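Local coordinates for protein AtFKBP42 (Arabidopsis thaliana, PDB 2F4E) that probably catalyses cis-trans isomerization of peptidyl-proline bonds as an FKBP-type immunophilin, and modulates uptake of substrates of MRP transporters into the plant vacuole, at residues Lys66-Phe71 with Ile156-Thr161; Cys70-Arg75 with Gln93-Val98. One frame throughout, in Å; residues are numbered along the deposited sequence.

Contact 1 (Lys66-Phe71 with Ile156-Thr161); sequences KYSTCF and IGFDET
D159 turns its carboxylate back over the start of strand 69-78, where OD1 accepts the backbone N-H of T69 (T69 N to D159 OD1, 2.8 Å) from above the carboxylate plane. CG of D159 sits between the backbone N and the carbonyl carbon, chi1 74°, and OD1 extends from there toward T69 N. The backbone N of D159 is in turn bonded to T69 O, so side chain and main chain of one residue grip T69 together. OD2 of D159 lies 3.6 Å from T69 OG1, and the two side chains cross obliquely. One residue earlier, S68 OG gives its hydroxyl hydrogen to E160 O at 3.1 Å, tilted a little from the carbonyl plane; the same OG rests against F158 CB. The carboxylate of E160 is turned elsewhere, with OE2 bonded to S65 OG.

Beyond these turns the segments become antiparallel neighbours in the sheet of the FKBP fold, and their pairing contains a classic beta bulge: two residues, I156 and G157, stand opposite the single residue F71. F71 O accepts both I156 N and G157 N, while F71 N donates almost straight to G157 O at 2.9 Å. The backbone angles of G157 would press a side chain against the preceding carbonyl oxygen, a conformation suited to glycine. CB of I156 packs against CB of F71 at 3.9 Å. On the sheet face carrying C70 and F158, CG of F158 nearly eclipses its own backbone N, chi1 1°, an unusual setting. C70 SG meets the edge of the F158 ring, 3.9 Å from F158 CD2, in a sulfur-aromatic contact. P64 also touches the F158 side chain.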
ATOM      1  N   LYS A  66      -9.797   7.733  10.643  1.00 51.68           N
ATOM      2  CA  LYS A  66     -10.577   7.372   9.473  1.00 52.07           C
ATOM      3  C   LYS A  66     -10.868   8.663   8.727  1.00 51.38           C
ATOM      4  O   LYS A  66     -11.007   9.730   9.338  1.00 53.15           O
ATOM      5  CB  LYS A  66     -11.901   6.715   9.877  1.00 54.05           C
ATOM      6  CG  LYS A  66     -11.750   5.557  10.843  1.00 56.92           C
ATOM      7  CD  LYS A  66     -13.012   4.690  10.899  1.00 59.43           C
ATOM      8  CE  LYS A  66     -14.215   5.439  11.487  1.00 59.56           C
ATOM      9  NZ  LYS A  66     -15.365   4.499  11.669  1.00 60.42           N
ATOM     10  N   TYR A  67     -10.949   8.575   7.407  1.00 49.28           N
ATOM     11  CA  TYR A  67     -11.254   9.748   6.590  1.00 48.18           C
ATOM     12  C   TYR A  67     -10.095  10.747   6.462  1.00 44.16           C
ATOM     13  O   TYR A  67     -10.238  11.812   5.862  1.00 42.37           O
ATOM     14  CB  TYR A  67     -12.498  10.450   7.154  1.00 52.18           C
ATOM     15  CG  TYR A  67     -13.654   9.501   7.452  1.00 55.27           C
ATOM     16  CD1 TYR A  67     -13.803   8.304   6.738  1.00 56.52           C
ATOM     17  CD2 TYR A  67     -14.617   9.815   8.421  1.00 57.71           C
ATOM     18  CE1 TYR A  67     -14.874   7.441   6.973  1.00 57.70           C
ATOM     19  CE2 TYR A  67     -15.711   8.949   8.671  1.00 58.63           C
ATOM     20  CZ  TYR A  67     -15.823   7.767   7.939  1.00 58.24           C
ATOM     21  OH  TYR A  67     -16.864   6.895   8.151  1.00 58.51           O
ATOM     22  N   SER A  68      -8.947  10.395   7.023  1.00 40.83           N
ATOM     23  CA  SER A  68      -7.759  11.239   6.950  1.00 38.34           C
ATOM     24  C   SER A  68      -7.158  11.310   5.537  1.00 37.26           C
ATOM     25  O   SER A  68      -7.252  10.372   4.750  1.00 37.20           O
ATOM     26  CB  SER A  68      -6.697  10.712   7.917  1.00 37.75           C
ATOM     27  OG  SER A  68      -5.486  11.442   7.805  1.00 37.23           O
ATOM     28  N   THR A  69      -6.544  12.440   5.216  1.00 38.57           N
ATOM     29  CA  THR A  69      -5.888  12.611   3.926  1.00 39.54           C
ATOM     30  C   THR A  69      -4.436  12.157   4.088  1.00 39.92           C
ATOM     31  O   THR A  69      -3.714  12.611   4.985  1.00 41.18           O
ATOM     32  CB  THR A  69      -5.914  14.079   3.468  1.00 40.64           C
ATOM     33  OG1 THR A  69      -7.264  14.452   3.174  1.00 43.58           O
ATOM     34  CG2 THR A  69      -5.067  14.272   2.228  1.00 40.16           C
ATOM     35  N   CYS A  70      -4.012  11.257   3.216  1.00 38.92           N
ATOM     36  CA  CYS A  70      -2.661  10.732   3.280  1.00 38.00           C
ATOM     37  C   CYS A  70      -1.871  10.999   2.006  1.00 37.57           C
ATOM     38  O   CYS A  70      -2.364  10.834   0.892  1.00 36.40           O
ATOM     39  CB  CYS A  70      -2.713   9.226   3.537  1.00 39.30           C
ATOM     40  SG  CYS A  70      -3.989   8.706   4.732  1.00 45.51           S
ATOM     41  N   PHE A  71      -0.631  11.419   2.193  1.00 34.63           N
ATOM     42  CA  PHE A  71       0.269  11.667   1.080  1.00 36.24           C
ATOM     43  C   PHE A  71       1.306  10.568   1.166  1.00 35.80           C
ATOM     44  O   PHE A  71       1.907  10.362   2.225  1.00 34.18           O
ATOM     45  CB  PHE A  71       0.887  13.052   1.215  1.00 35.09           C
ATOM     46  CG  PHE A  71      -0.074  14.151   0.891  1.00 37.07           C
ATOM     47  CD1 PHE A  71      -0.403  14.433  -0.433  1.00 38.17           C
ATOM     48  CD2 PHE A  71      -0.713  14.849   1.904  1.00 37.53           C
ATOM     49  CE1 PHE A  71      -1.363  15.399  -0.742  1.00 38.20           C
ATOM     50  CE2 PHE A  71      -1.672  15.813   1.607  1.00 38.56           C
ATOM     51  CZ  PHE A  71      -1.999  16.087   0.283  1.00 36.33           C
ATOM     52  N   ILE A 156       4.153   9.932   3.461  1.00 33.90           N
ATOM     53  CA  ILE A 156       4.746  11.251   3.606  1.00 34.70           C
ATOM     54  C   ILE A 156       4.084  11.932   4.812  1.00 35.79           C
ATOM     55  O   ILE A 156       4.686  12.792   5.463  1.00 37.60           O
ATOM     56  CB  ILE A 156       4.516  12.096   2.324  1.00 35.77           C
ATOM     57  CG1 ILE A 156       5.200  11.420   1.139  1.00 31.20           C
ATOM     58  CG2 ILE A 156       5.036  13.509   2.518  1.00 32.99           C
ATOM     59  CD1 ILE A 156       5.128  12.191  -0.129  1.00 35.33           C
ATOM     60  N   GLY A 157       2.849  11.541   5.100  1.00 35.40           N
ATOM     61  CA  GLY A 157       2.135  12.114   6.227  1.00 34.65           C
ATOM     62  C   GLY A 157       0.651  12.248   5.977  1.00 33.79           C
ATOM     63  O   GLY A 157       0.217  12.146   4.834  1.00 29.76           O
ATOM     64  N   PHE A 158      -0.112  12.455   7.052  1.00 35.09           N
ATOM     65  CA  PHE A 158      -1.559  12.639   6.974  1.00 39.38           C
ATOM     66  C   PHE A 158      -2.006  13.943   7.642  1.00 41.04           C
ATOM     67  O   PHE A 158      -1.291  14.513   8.475  1.00 42.15           O
ATOM     68  CB  PHE A 158      -2.333  11.475   7.605  1.00 44.04           C
ATOM     69  CG  PHE A 158      -1.481  10.399   8.186  1.00 48.78           C
ATOM     70  CD1 PHE A 158      -0.848  10.590   9.404  1.00 50.10           C
ATOM     71  CD2 PHE A 158      -1.355   9.160   7.536  1.00 52.72           C
ATOM     72  CE1 PHE A 158      -0.102   9.569   9.985  1.00 52.71           C
ATOM     73  CE2 PHE A 158      -0.606   8.116   8.107  1.00 52.59           C
ATOM     74  CZ  PHE A 158       0.024   8.331   9.340  1.00 53.70           C
ATOM     75  N   ASP A 159      -3.196  14.414   7.290  1.00 39.52           N
ATOM     76  CA  ASP A 159      -3.661  15.674   7.847  1.00 43.36           C
ATOM     77  C   ASP A 159      -4.440  15.566   9.152  1.00 44.09           C
ATOM     78  O   ASP A 159      -4.565  16.546   9.883  1.00 44.73           O
ATOM     79  CB  ASP A 159      -4.477  16.439   6.794  1.00 42.29           C
ATOM     80  CG  ASP A 159      -5.862  15.850   6.567  1.00 43.23           C
ATOM     81  OD1 ASP A 159      -6.090  14.673   6.910  1.00 42.62           O
ATOM     82  OD2 ASP A 159      -6.729  16.576   6.032  1.00 44.40           O
ATOM     83  N   GLU A 160      -4.945  14.376   9.459  1.00 45.47           N
ATOM     84  CA  GLU A 160      -5.720  14.179  10.682  1.00 47.72           C
ATOM     85  C   GLU A 160      -5.288  12.901  11.409  1.00 48.23           C
ATOM     86  O   GLU A 160      -5.425  11.790  10.880  1.00 46.80           O
ATOM     87  CB  GLU A 160      -7.216  14.112  10.339  1.00 47.72           C
ATOM     88  CG  GLU A 160      -8.142  14.200  11.544  1.00 54.98           C
ATOM     89  CD  GLU A 160      -9.550  13.710  11.236  1.00 57.02           C
ATOM     90  OE1 GLU A 160     -10.214  14.255  10.325  1.00 57.91           O
ATOM     91  OE2 GLU A 160      -9.992  12.764  11.916  1.00 60.79           O
ATOM     92  N   THR A 161      -4.761  13.053  12.619  1.00 51.29           N
ATOM     93  CA  THR A 161      -4.288  11.895  13.382  1.00 56.05           C
ATOM     94  C   THR A 161      -5.062  11.651  14.679  1.00 58.54           C
ATOM     95  O   THR A 161      -5.660  12.575  15.228  1.00 59.60           O
ATOM     96  CB  THR A 161      -2.796  12.040  13.733  1.00 55.57           C
ATOM     97  OG1 THR A 161      -2.419  11.001  14.640  1.00 59.13           O
ATOM     98  CG2 THR A 161      -2.520  13.382  14.387  1.00 56.56           C
TER

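Contact 2 (Cys70-Arg75 with Gln93-Val98); sequences CFLHYR and QPIELV
P94 lies alongside H73, with P94 CB over one face of the imidazole, displaced from the ring centre, 3.7 Å from the centroid, a CH-pi contact. P94 CD reaches the same ring at H73 CE1, 3.5 Å away. F71 and E96 also run alongside each other: the extended E96 chain follows the phenyl ring through CB and CG and brings OE1 to 3.5 Å from F71 CE1, with carboxylate and ring planes 62° apart. From the other sheet face, L72, I95 and L97 point inward. I95 CG1 meets L72 CG, while I95 CD1 reaches the edge of the Y74 ring, 3.5 Å from Y74 CE2, the two side chains crossing at about a right angle. L72 CD2 touches L97 CD2 at 4.1 Å.

The backbones form an antiparallel pair within the FKBP sheet, with C70-L97 and L72-I95 as hydrogen-bonded pairs and F71-E96 as the non-hydrogen-bonded pair between them. L97 N to C70 O is the shortest of the four bonds, at 2.7 Å, and CA-H groups of F71 and E96 add contacts to I95 O and C70 O.

Farther out, V113 of helix 107-113 covers C70, L72 and L97 on the inward face. The imidazole of H73 is positioned by T88, whose OG1 bonds ND1, and by a stack with W89; an alanine here would probably leave P94 CB without its aromatic cover and T88 OG1 without its imidazole partner. Y74 OH is bonded to E86 OE2, which holds the far end of the phenol.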
ATOM      1  N   CYS A  70      -4.012  11.257   3.216  1.00 38.92           N
ATOM      2  CA  CYS A  70      -2.661  10.732   3.280  1.00 38.00           C
ATOM      3  C   CYS A  70      -1.871  10.999   2.006  1.00 37.57           C
ATOM      4  O   CYS A  70      -2.364  10.834   0.892  1.00 36.40           O
ATOM      5  CB  CYS A  70      -2.713   9.226   3.537  1.00 39.30           C
ATOM      6  SG  CYS A  70      -3.989   8.706   4.732  1.00 45.51           S
ATOM      7  N   PHE A  71      -0.631  11.419   2.193  1.00 34.63           N
ATOM      8  CA  PHE A  71       0.269  11.667   1.080  1.00 36.24           C
ATOM      9  C   PHE A  71       1.306  10.568   1.166  1.00 35.80           C
ATOM     10  O   PHE A  71       1.907  10.362   2.225  1.00 34.18           O
ATOM     11  CB  PHE A  71       0.887  13.052   1.215  1.00 35.09           C
ATOM     12  CG  PHE A  71      -0.074  14.151   0.891  1.00 37.07           C
ATOM     13  CD1 PHE A  71      -0.403  14.433  -0.433  1.00 38.17           C
ATOM     14  CD2 PHE A  71      -0.713  14.849   1.904  1.00 37.53           C
ATOM     15  CE1 PHE A  71      -1.363  15.399  -0.742  1.00 38.20           C
ATOM     16  CE2 PHE A  71      -1.672  15.813   1.607  1.00 38.56           C
ATOM     17  CZ  PHE A  71      -1.999  16.087   0.283  1.00 36.33           C
ATOM     18  N   LEU A  72       1.497   9.846   0.065  1.00 34.44           N
ATOM     19  CA  LEU A  72       2.439   8.741   0.081  1.00 33.97           C
ATOM     20  C   LEU A  72       3.081   8.365  -1.252  1.00 31.88           C
ATOM     21  O   LEU A  72       2.578   8.689  -2.331  1.00 33.14           O
ATOM     22  CB  LEU A  72       1.740   7.508   0.665  1.00 33.08           C
ATOM     23  CG  LEU A  72       0.628   6.928  -0.219  1.00 33.09           C
ATOM     24  CD1 LEU A  72       1.089   5.638  -0.832  1.00 35.46           C
ATOM     25  CD2 LEU A  72      -0.613   6.696   0.601  1.00 33.50           C
ATOM     26  N   HIS A  73       4.212   7.682  -1.139  1.00 29.18           N
ATOM     27  CA  HIS A  73       4.957   7.171  -2.280  1.00 29.49           C
ATOM     28  C   HIS A  73       4.800   5.655  -2.210  1.00 30.01           C
ATOM     29  O   HIS A  73       4.633   5.102  -1.126  1.00 28.78           O
ATOM     30  CB  HIS A  73       6.441   7.505  -2.159  1.00 28.18           C
ATOM     31  CG  HIS A  73       6.835   8.797  -2.784  1.00 29.77           C
ATOM     32  ND1 HIS A  73       6.488   9.134  -4.085  1.00 33.53           N
ATOM     33  CD2 HIS A  73       7.594   9.820  -2.334  1.00 27.75           C
ATOM     34  CE1 HIS A  73       7.016  10.295  -4.392  1.00 32.72           C
ATOM     35  NE2 HIS A  73       7.698  10.739  -3.344  1.00 32.44           N
ATOM     36  N   TYR A  74       4.856   4.978  -3.350  1.00 31.35           N
ATOM     37  CA  TYR A  74       4.745   3.527  -3.334  1.00 29.71           C
ATOM     38  C   TYR A  74       5.059   2.845  -4.657  1.00 30.51           C
ATOM     39  O   TYR A  74       4.986   3.452  -5.724  1.00 31.71           O
ATOM     40  CB  TYR A  74       3.346   3.103  -2.873  1.00 29.90           C
ATOM     41  CG  TYR A  74       2.277   3.120  -3.948  1.00 32.72           C
ATOM     42  CD1 TYR A  74       2.068   2.014  -4.776  1.00 33.09           C
ATOM     43  CD2 TYR A  74       1.473   4.242  -4.137  1.00 32.10           C
ATOM     44  CE1 TYR A  74       1.080   2.036  -5.759  1.00 33.65           C
ATOM     45  CE2 TYR A  74       0.492   4.271  -5.110  1.00 32.94           C
ATOM     46  CZ  TYR A  74       0.292   3.173  -5.923  1.00 35.72           C
ATOM     47  OH  TYR A  74      -0.684   3.214  -6.896  1.00 39.96           O
ATOM     48  N   ARG A  75       5.436   1.577  -4.560  1.00 29.58           N
ATOM     49  CA  ARG A  75       5.712   0.754  -5.730  1.00 30.80           C
ATOM     50  C   ARG A  75       4.779  -0.431  -5.602  1.00 28.32           C
ATOM     51  O   ARG A  75       4.445  -0.843  -4.490  1.00 31.93           O
ATOM     52  CB  ARG A  75       7.156   0.258  -5.751  1.00 28.36           C
ATOM     53  CG  ARG A  75       8.191   1.345  -5.907  1.00 30.12           C
ATOM     54  CD  ARG A  75       9.571   0.744  -6.117  1.00 30.82           C
ATOM     55  NE  ARG A  75      10.590   1.777  -6.251  1.00 30.80           N
ATOM     56  CZ  ARG A  75      11.236   2.350  -5.240  1.00 33.72           C
ATOM     57  NH1 ARG A  75      10.990   1.988  -3.987  1.00 30.36           N
ATOM     58  NH2 ARG A  75      12.108   3.317  -5.492  1.00 34.66           N
ATOM     59  N   GLN A  93       5.881  11.532  -8.430  1.00 41.09           N
ATOM     60  CA  GLN A  93       4.515  11.989  -8.219  1.00 40.72           C
ATOM     61  C   GLN A  93       3.797  11.242  -7.095  1.00 39.22           C
ATOM     62  O   GLN A  93       3.031  10.312  -7.347  1.00 37.45           O
ATOM     63  CB  GLN A  93       3.718  11.841  -9.523  1.00 44.46           C
ATOM     64  CG  GLN A  93       2.276  12.378  -9.459  1.00 49.00           C
ATOM     65  CD  GLN A  93       2.208  13.900  -9.415  1.00 52.98           C
ATOM     66  OE1 GLN A  93       2.508  14.572 -10.403  1.00 55.82           O
ATOM     67  NE2 GLN A  93       1.821  14.451  -8.257  1.00 52.77           N
ATOM     68  N   PRO A  94       4.027  11.644  -5.835  1.00 38.67           N
ATOM     69  CA  PRO A  94       3.342  10.939  -4.748  1.00 37.19           C
ATOM     70  C   PRO A  94       1.836  11.117  -4.888  1.00 37.47           C
ATOM     71  O   PRO A  94       1.381  12.020  -5.587  1.00 37.19           O
ATOM     72  CB  PRO A  94       3.910  11.605  -3.497  1.00 37.17           C
ATOM     73  CG  PRO A  94       4.168  12.988  -3.944  1.00 38.32           C
ATOM     74  CD  PRO A  94       4.785  12.796  -5.320  1.00 37.31           C
ATOM     75  N   ILE A  95       1.060  10.249  -4.252  1.00 35.41           N
ATOM     76  CA  ILE A  95      -0.382  10.372  -4.365  1.00 38.86           C
ATOM     77  C   ILE A  95      -1.047  10.849  -3.099  1.00 38.35           C
ATOM     78  O   ILE A  95      -0.451  10.873  -2.021  1.00 38.90           O
ATOM     79  CB  ILE A  95      -1.059   9.037  -4.769  1.00 36.82           C
ATOM     80  CG1 ILE A  95      -0.747   7.952  -3.735  1.00 37.63           C
ATOM     81  CG2 ILE A  95      -0.605   8.629  -6.161  1.00 39.49           C
ATOM     82  CD1 ILE A  95      -1.678   6.754  -3.796  1.00 31.41           C
ATOM     83  N   GLU A  96      -2.299  11.247  -3.256  1.00 39.39           N
ATOM     84  CA  GLU A  96      -3.117  11.701  -2.148  1.00 39.82           C
ATOM     85  C   GLU A  96      -4.201  10.655  -2.020  1.00 38.44           C
ATOM     86  O   GLU A  96      -4.985  10.458  -2.938  1.00 38.83           O
ATOM     87  CB  GLU A  96      -3.749  13.052  -2.463  1.00 43.19           C
ATOM     88  CG  GLU A  96      -4.661  13.584  -1.376  1.00 47.97           C
ATOM     89  CD  GLU A  96      -5.174  14.980  -1.685  1.00 51.63           C
ATOM     90  OE1 GLU A  96      -4.420  15.761  -2.305  1.00 55.01           O
ATOM     91  OE2 GLU A  96      -6.329  15.291  -1.320  1.00 53.71           O
ATOM     92  N   LEU A  97      -4.229   9.977  -0.887  1.00 38.80           N
ATOM     93  CA  LEU A  97      -5.209   8.934  -0.642  1.00 37.58           C
ATOM     94  C   LEU A  97      -6.109   9.328   0.523  1.00 40.34           C
ATOM     95  O   LEU A  97      -5.638   9.484   1.655  1.00 41.30           O
ATOM     96  CB  LEU A  97      -4.482   7.634  -0.310  1.00 36.95           C
ATOM     97  CG  LEU A  97      -5.332   6.398  -0.008  1.00 40.70           C
ATOM     98  CD1 LEU A  97      -5.936   5.861  -1.291  1.00 43.22           C
ATOM     99  CD2 LEU A  97      -4.460   5.334   0.625  1.00 41.11           C
ATOM    100  N   VAL A  98      -7.399   9.498   0.251  1.00 39.84           N
ATOM    101  CA  VAL A  98      -8.333   9.856   1.313  1.00 40.92           C
ATOM    102  C   VAL A  98      -8.974   8.577   1.845  1.00 42.20           C
ATOM    103  O   VAL A  98      -9.799   7.952   1.179  1.00 44.17           O
ATOM    104  CB  VAL A  98      -9.435  10.828   0.813  1.00 40.14           C
ATOM    105  CG1 VAL A  98     -10.406  11.143   1.933  1.00 38.93           C
ATOM    106  CG2 VAL A  98      -8.802  12.116   0.306  1.00 39.03           C
TER

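Overall arrangement
Strand 69-78 is common to both contacts: contact 1 joins its beginning to the end of strand 149-158, and contact 2 joins its next residues to strand 95-98. The three strands are consecutive in one antiparallel sheet, with 69-78 in the middle, and the contact centres lie about 10 Å apart. C70 and F71 belong to both: C70 takes its backbone bonds from strand 95-98 and F71 from strand 149-158, so the hydrogen bonding alternates between the two neighbours. In contact 2 the segments are 18 residues apart at their closest ends, in contact 1 85, so the central strand ties early and late parts of the FKBP domain together. I156 CD1 lies 3.6 Å from P94 CB.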